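Local coordinates for protein putative pyrazinamidase/nicotinamidase (Streptococcus mutans, PDB 3S2S) that probably hydrolyses the amide of nicotinamide and pyrazinamide as a zinc-binding member of the isochorismatase family of hydrolases, at residues Ala57-Val71 with Glu186-Glu198. Numbering follows the deposited sequence.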
loop_
_atom_site.group_PDB
_atom_site.type_symbol
_atom_site.label_atom_id
_atom_site.label_comp_id
_atom_site.label_asym_id
_atom_site.label_seq_id
_atom_site.Cartn_x
_atom_site.Cartn_y
_atom_site.Cartn_z
ATOM N N ALA A 57 5.383 -29.521 7.056
ATOM C CA ALA A 57 6.164 -29.330 8.270
ATOM C C ALA A 57 6.081 -30.561 9.176
ATOM O O ALA A 57 6.821 -30.667 10.149
ATOM C CB ALA A 57 5.676 -28.094 9.014
ATOM N N GLY A 58 5.173 -31.484 8.864
ATOM C CA GLY A 58 5.142 -32.780 9.541
ATOM C C GLY A 58 4.650 -32.793 10.978
ATOM O O GLY A 58 3.713 -32.084 11.324
ATOM N N LYS A 59 5.267 -33.615 11.826
ATOM C CA LYS A 59 4.747 -33.816 13.186
ATOM C C LYS A 59 4.555 -32.535 14.013
ATOM O O LYS A 59 3.543 -32.401 14.692
ATOM C CB LYS A 59 5.581 -34.847 13.970
ATOM C CG LYS A 59 5.128 -36.298 13.775
ATOM C CD LYS A 59 4.804 -36.591 12.320
ATOM C CE LYS A 59 4.494 -38.057 12.103
ATOM N NZ LYS A 59 3.675 -38.588 13.220
ATOM N N PRO A 60 5.512 -31.585 13.955
ATOM C CA PRO A 60 5.284 -30.358 14.728
ATOM C C PRO A 60 4.017 -29.624 14.280
ATOM O O PRO A 60 3.313 -29.048 15.110
ATOM C CB PRO A 60 6.520 -29.501 14.411
ATOM C CG PRO A 60 7.561 -30.476 14.027
ATOM C CD PRO A 60 6.860 -31.630 13.364
ATOM N N ALA A 61 3.733 -29.632 12.984
ATOM C CA ALA A 61 2.527 -28.947 12.504
ATOM C C ALA A 61 1.283 -29.748 12.867
ATOM O O ALA A 61 0.251 -29.182 13.237
ATOM C CB ALA A 61 2.592 -28.705 10.998
ATOM N N GLN A 62 1.385 -31.079 12.808
ATOM C CA GLN A 62 0.229 -31.908 13.152
ATOM C C GLN A 62 -0.090 -31.762 14.632
ATOM O O GLN A 62 -1.241 -31.871 15.045
ATOM C CB GLN A 62 0.494 -33.378 12.814
ATOM C CG GLN A 62 0.502 -33.680 11.319
ATOM C CD GLN A 62 1.371 -34.870 10.976
ATOM O OE1 GLN A 62 1.554 -35.772 11.797
ATOM N NE2 GLN A 62 1.906 -34.889 9.757
ATOM N N ALA A 63 0.940 -31.494 15.426
ATOM C CA ALA A 63 0.782 -31.421 16.870
ATOM C C ALA A 63 -0.190 -30.330 17.307
ATOM O O ALA A 63 -0.804 -30.440 18.377
ATOM C CB ALA A 63 2.134 -31.248 17.552
ATOM N N ILE A 64 -0.354 -29.291 16.489
ATOM C CA ILE A 64 -1.241 -28.199 16.873
ATOM C C ILE A 64 -2.671 -28.339 16.378
ATOM O O ILE A 64 -3.482 -27.433 16.574
ATOM C CB ILE A 64 -0.688 -26.809 16.451
ATOM C CG1 ILE A 64 -0.692 -26.639 14.923
ATOM C CG2 ILE A 64 0.710 -26.609 17.021
ATOM C CD1 ILE A 64 -0.460 -25.170 14.477
ATOM N N SER A 65 -2.986 -29.470 15.759
ATOM C CA SER A 65 -4.280 -29.604 15.084
ATOM C C SER A 65 -5.493 -29.392 16.007
ATOM O O SER A 65 -6.441 -28.695 15.653
ATOM C CB SER A 65 -4.372 -30.935 14.340
ATOM O OG SER A 65 -5.643 -31.075 13.731
ATOM N N LYS A 66 -5.475 -29.991 17.191
ATOM C CA LYS A 66 -6.596 -29.818 18.113
ATOM C C LYS A 66 -6.638 -28.395 18.661
ATOM O O LYS A 66 -7.700 -27.776 18.730
ATOM C CB LYS A 66 -6.490 -30.814 19.270
ATOM C CG LYS A 66 -6.139 -32.218 18.817
ATOM C CD LYS A 66 -7.268 -33.203 19.067
ATOM C CE LYS A 66 -7.419 -33.525 20.547
ATOM N NZ LYS A 66 -8.383 -34.640 20.788
ATOM N N ALA A 67 -5.476 -27.866 19.036
ATOM C CA ALA A 67 -5.411 -26.533 19.624
ATOM C C ALA A 67 -5.879 -25.458 18.641
ATOM O O ALA A 67 -6.602 -24.538 19.018
ATOM C CB ALA A 67 -3.989 -26.210 20.080
ATOM N N ILE A 68 -5.432 -25.550 17.393
ATOM C CA ILE A 68 -5.772 -24.494 16.449
ATOM C C ILE A 68 -7.275 -24.557 16.164
ATOM O O ILE A 68 -7.921 -23.531 16.019
ATOM C CB ILE A 68 -4.905 -24.534 15.145
ATOM C CG1 ILE A 68 -5.102 -23.251 14.330
ATOM C CG2 ILE A 68 -5.232 -25.773 14.297
ATOM C CD1 ILE A 68 -4.151 -23.161 13.142
ATOM N N ALA A 69 -7.851 -25.760 16.121
ATOM C CA ALA A 69 -9.303 -25.843 15.954
ATOM C C ALA A 69 -10.037 -25.241 17.153
ATOM O O ALA A 69 -11.003 -24.485 17.001
ATOM C CB ALA A 69 -9.757 -27.298 15.703
ATOM N N GLN A 70 -9.578 -25.569 18.352
ATOM C CA GLN A 70 -10.250 -25.087 19.550
ATOM C C GLN A 70 -10.173 -23.579 19.692
ATOM O O GLN A 70 -11.155 -22.938 20.063
ATOM C CB GLN A 70 -9.700 -25.781 20.795
ATOM C CG GLN A 70 -10.152 -27.212 20.882
ATOM C CD GLN A 70 -9.424 -27.993 21.954
ATOM O OE1 GLN A 70 -8.337 -27.612 22.395
ATOM N NE2 GLN A 70 -10.017 -29.102 22.372
ATOM N N VAL A 71 -9.018 -23.002 19.378
ATOM C CA VAL A 71 -8.882 -21.562 19.537
ATOM C C VAL A 71 -9.707 -20.824 18.491
ATOM O O VAL A 71 -10.224 -19.752 18.758
ATOM C CB VAL A 71 -7.407 -21.086 19.566
ATOM C CG1 VAL A 71 -6.783 -21.183 18.212
ATOM C CG2 VAL A 71 -7.315 -19.647 20.098
ATOM N N GLU A 186 -1.735 -10.499 18.476
ATOM C CA GLU A 186 -1.610 -11.594 19.428
ATOM C C GLU A 186 -1.182 -12.812 18.628
ATOM O O GLU A 186 -1.579 -12.975 17.471
ATOM C CB GLU A 186 -2.944 -11.847 20.134
ATOM C CG GLU A 186 -3.433 -10.638 20.908
ATOM C CD GLU A 186 -4.734 -10.879 21.668
ATOM O OE1 GLU A 186 -5.547 -11.707 21.222
ATOM O OE2 GLU A 186 -4.939 -10.243 22.733
ATOM N N VAL A 187 -0.347 -13.649 19.228
ATOM C CA VAL A 187 0.011 -14.913 18.599
ATOM C C VAL A 187 -0.296 -16.020 19.585
ATOM O O VAL A 187 0.114 -15.960 20.745
ATOM C CB VAL A 187 1.502 -14.965 18.251
ATOM C CG1 VAL A 187 1.841 -16.305 17.586
ATOM C CG2 VAL A 187 1.868 -13.798 17.344
ATOM N N VAL A 188 -1.023 -17.038 19.149
ATOM C CA VAL A 188 -1.388 -18.107 20.071
ATOM C C VAL A 188 -0.312 -19.182 19.984
ATOM O O VAL A 188 -0.223 -19.881 18.983
ATOM C CB VAL A 188 -2.757 -18.708 19.695
ATOM C CG1 VAL A 188 -3.157 -19.852 20.665
ATOM C CG2 VAL A 188 -3.821 -17.603 19.646
ATOM N N GLN A 189 0.539 -19.288 21.008
ATOM C CA GLN A 189 1.719 -20.137 20.882
ATOM C C GLN A 189 1.382 -21.599 20.583
ATOM O O GLN A 189 2.099 -22.270 19.833
ATOM C CB GLN A 189 2.630 -20.046 22.126
ATOM C CG GLN A 189 3.890 -20.906 21.977
ATOM C CD GLN A 189 4.967 -20.601 23.008
ATOM O OE1 GLN A 189 4.860 -19.650 23.783
ATOM N NE2 GLN A 189 6.026 -21.407 23.007
ATOM N N SER A 190 0.291 -22.091 21.169
ATOM C CA SER A 190 -0.081 -23.497 21.011
ATOM C C SER A 190 -0.729 -23.760 19.660
ATOM O O SER A 190 -1.047 -24.901 19.324
ATOM C CB SER A 190 -1.045 -23.903 22.129
ATOM O OG SER A 190 -2.250 -23.154 22.054
ATOM N N ALA A 191 -0.917 -22.697 18.879
ATOM C CA ALA A 191 -1.595 -22.834 17.585
ATOM C C ALA A 191 -0.783 -22.256 16.423
ATOM O O ALA A 191 -1.351 -21.850 15.404
ATOM C CB ALA A 191 -2.962 -22.181 17.653
ATOM N N VAL A 192 0.536 -22.217 16.572
ATOM C CA VAL A 192 1.440 -21.911 15.460
ATOM C C VAL A 192 2.553 -22.938 15.494
ATOM O O VAL A 192 2.848 -23.492 16.560
ATOM C CB VAL A 192 2.062 -20.482 15.517
ATOM C CG1 VAL A 192 1.000 -19.418 15.261
ATOM C CG2 VAL A 192 2.787 -20.229 16.837
ATOM N N ALA A 193 3.147 -23.229 14.340
ATOM C CA ALA A 193 4.253 -24.195 14.293
ATOM C C ALA A 193 5.155 -24.012 13.083
ATOM O O ALA A 193 4.744 -23.443 12.081
ATOM C CB ALA A 193 3.715 -25.632 14.321
ATOM N N SER A 194 6.389 -24.508 13.173
ATOM C CA SER A 194 7.258 -24.571 12.001
ATOM C C SER A 194 7.953 -25.931 11.968
ATOM O O SER A 194 7.905 -26.675 12.942
ATOM C CB SER A 194 8.339 -23.478 12.052
ATOM O OG SER A 194 9.101 -23.471 10.841
ATOM N N LEU A 195 8.595 -26.238 10.847
ATOM C CA LEU A 195 9.347 -27.482 10.726
ATOM C C LEU A 195 10.595 -27.335 11.554
ATOM O O LEU A 195 10.976 -28.236 12.324
ATOM C CB LEU A 195 9.723 -27.743 9.268
ATOM C CG LEU A 195 10.262 -29.147 8.981
ATOM C CD1 LEU A 195 10.096 -29.491 7.515
ATOM C CD2 LEU A 195 11.716 -29.292 9.398
ATOM N N SER A 196 11.231 -26.181 11.372
ATOM C CA SER A 196 12.440 -25.819 12.098
ATOM C C SER A 196 12.092 -25.249 13.463
ATOM O O SER A 196 11.550 -24.156 13.556
ATOM C CB SER A 196 13.219 -24.761 11.313
ATOM O OG SER A 196 14.279 -24.243 12.102
ATOM N N GLN A 197 12.411 -25.973 14.527
ATOM C CA GLN A 197 12.098 -25.457 15.846
ATOM C C GLN A 197 13.000 -24.260 16.192
ATOM O O GLN A 197 12.591 -23.357 16.927
ATOM C CB GLN A 197 12.247 -26.566 16.889
ATOM C CG GLN A 197 11.937 -26.141 18.314
ATOM N N GLU A 198 14.227 -24.258 15.674
ATOM C CA GLU A 198 15.099 -23.094 15.845
ATOM C C GLU A 198 14.417 -21.871 15.262
ATOM O O GLU A 198 14.431 -20.798 15.863
ATOM C CB GLU A 198 16.459 -23.287 15.162
ATOM C CG GLU A 198 17.377 -24.258 15.868
ATOM C CD GLU A 198 17.078 -25.699 15.514
ATOM O OE1 GLU A 198 16.426 -25.934 14.478
ATOM O OE2 GLU A 198 17.491 -26.592 16.273
#
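Ile-64 and Ala-191 illustrate how a helical segment can be fitted to an irregular chain by van der Waals contact, methyls set against one another and against backbone carbonyls. With CG1 lodged between its backbone N and carbonyl carbon (chi1 68°), Ile-64 sends its two branches to different points of the turn: CD1 ends against the backbone of Ala-191, 3.5 Å from its C atom, while CG2 lies 3.4 Å from O of Ser-190. That same oxygen meets the methyl of Ala-67, three residues further along, with CB 3.3 Å away, so the end of one carbonyl is walled by two aliphatic groups.

The methyl of Ala-191 slots in beside Ile-68 and Val-71. Its CB sits 3.9 Å from CB of Ile-68, close to the helix backbone, and CG1 of Val-71 borders it as well. The other branch of Val-71, CG2, anti to the backbone N, meets CG2 of Val-188 tip to tip at 4.1 Å. Past the corner the contact runs on along helix 59-62. Ala-193 points its methyl at this helix, where CB is 3.5 Å from O of Pro-60, and the proline ring in turn rests its CB near O of Ser-194. Ala-57 and Leu-195 close this end, their CB atoms 4.1 Å apart.

Val-192 and Ser-194 point away from the helices; Ser-194 is hydrogen-bonded through OG to Asp-168, and its side chain lies about 7 Å from the bound cacodylic acid. Ile-68 also touches Thr-163 of strand 159-165, which pairs in parallel with 184-188 and 192-193. The contact thus joins helix 65-77 and the short helix before it to the carboxyl end of strand 184-188, the turns that follow and the short strand 192-193, as expected of the layered alpha/beta fold of isochorismatase-family hydrolases, built round a parallel sheet.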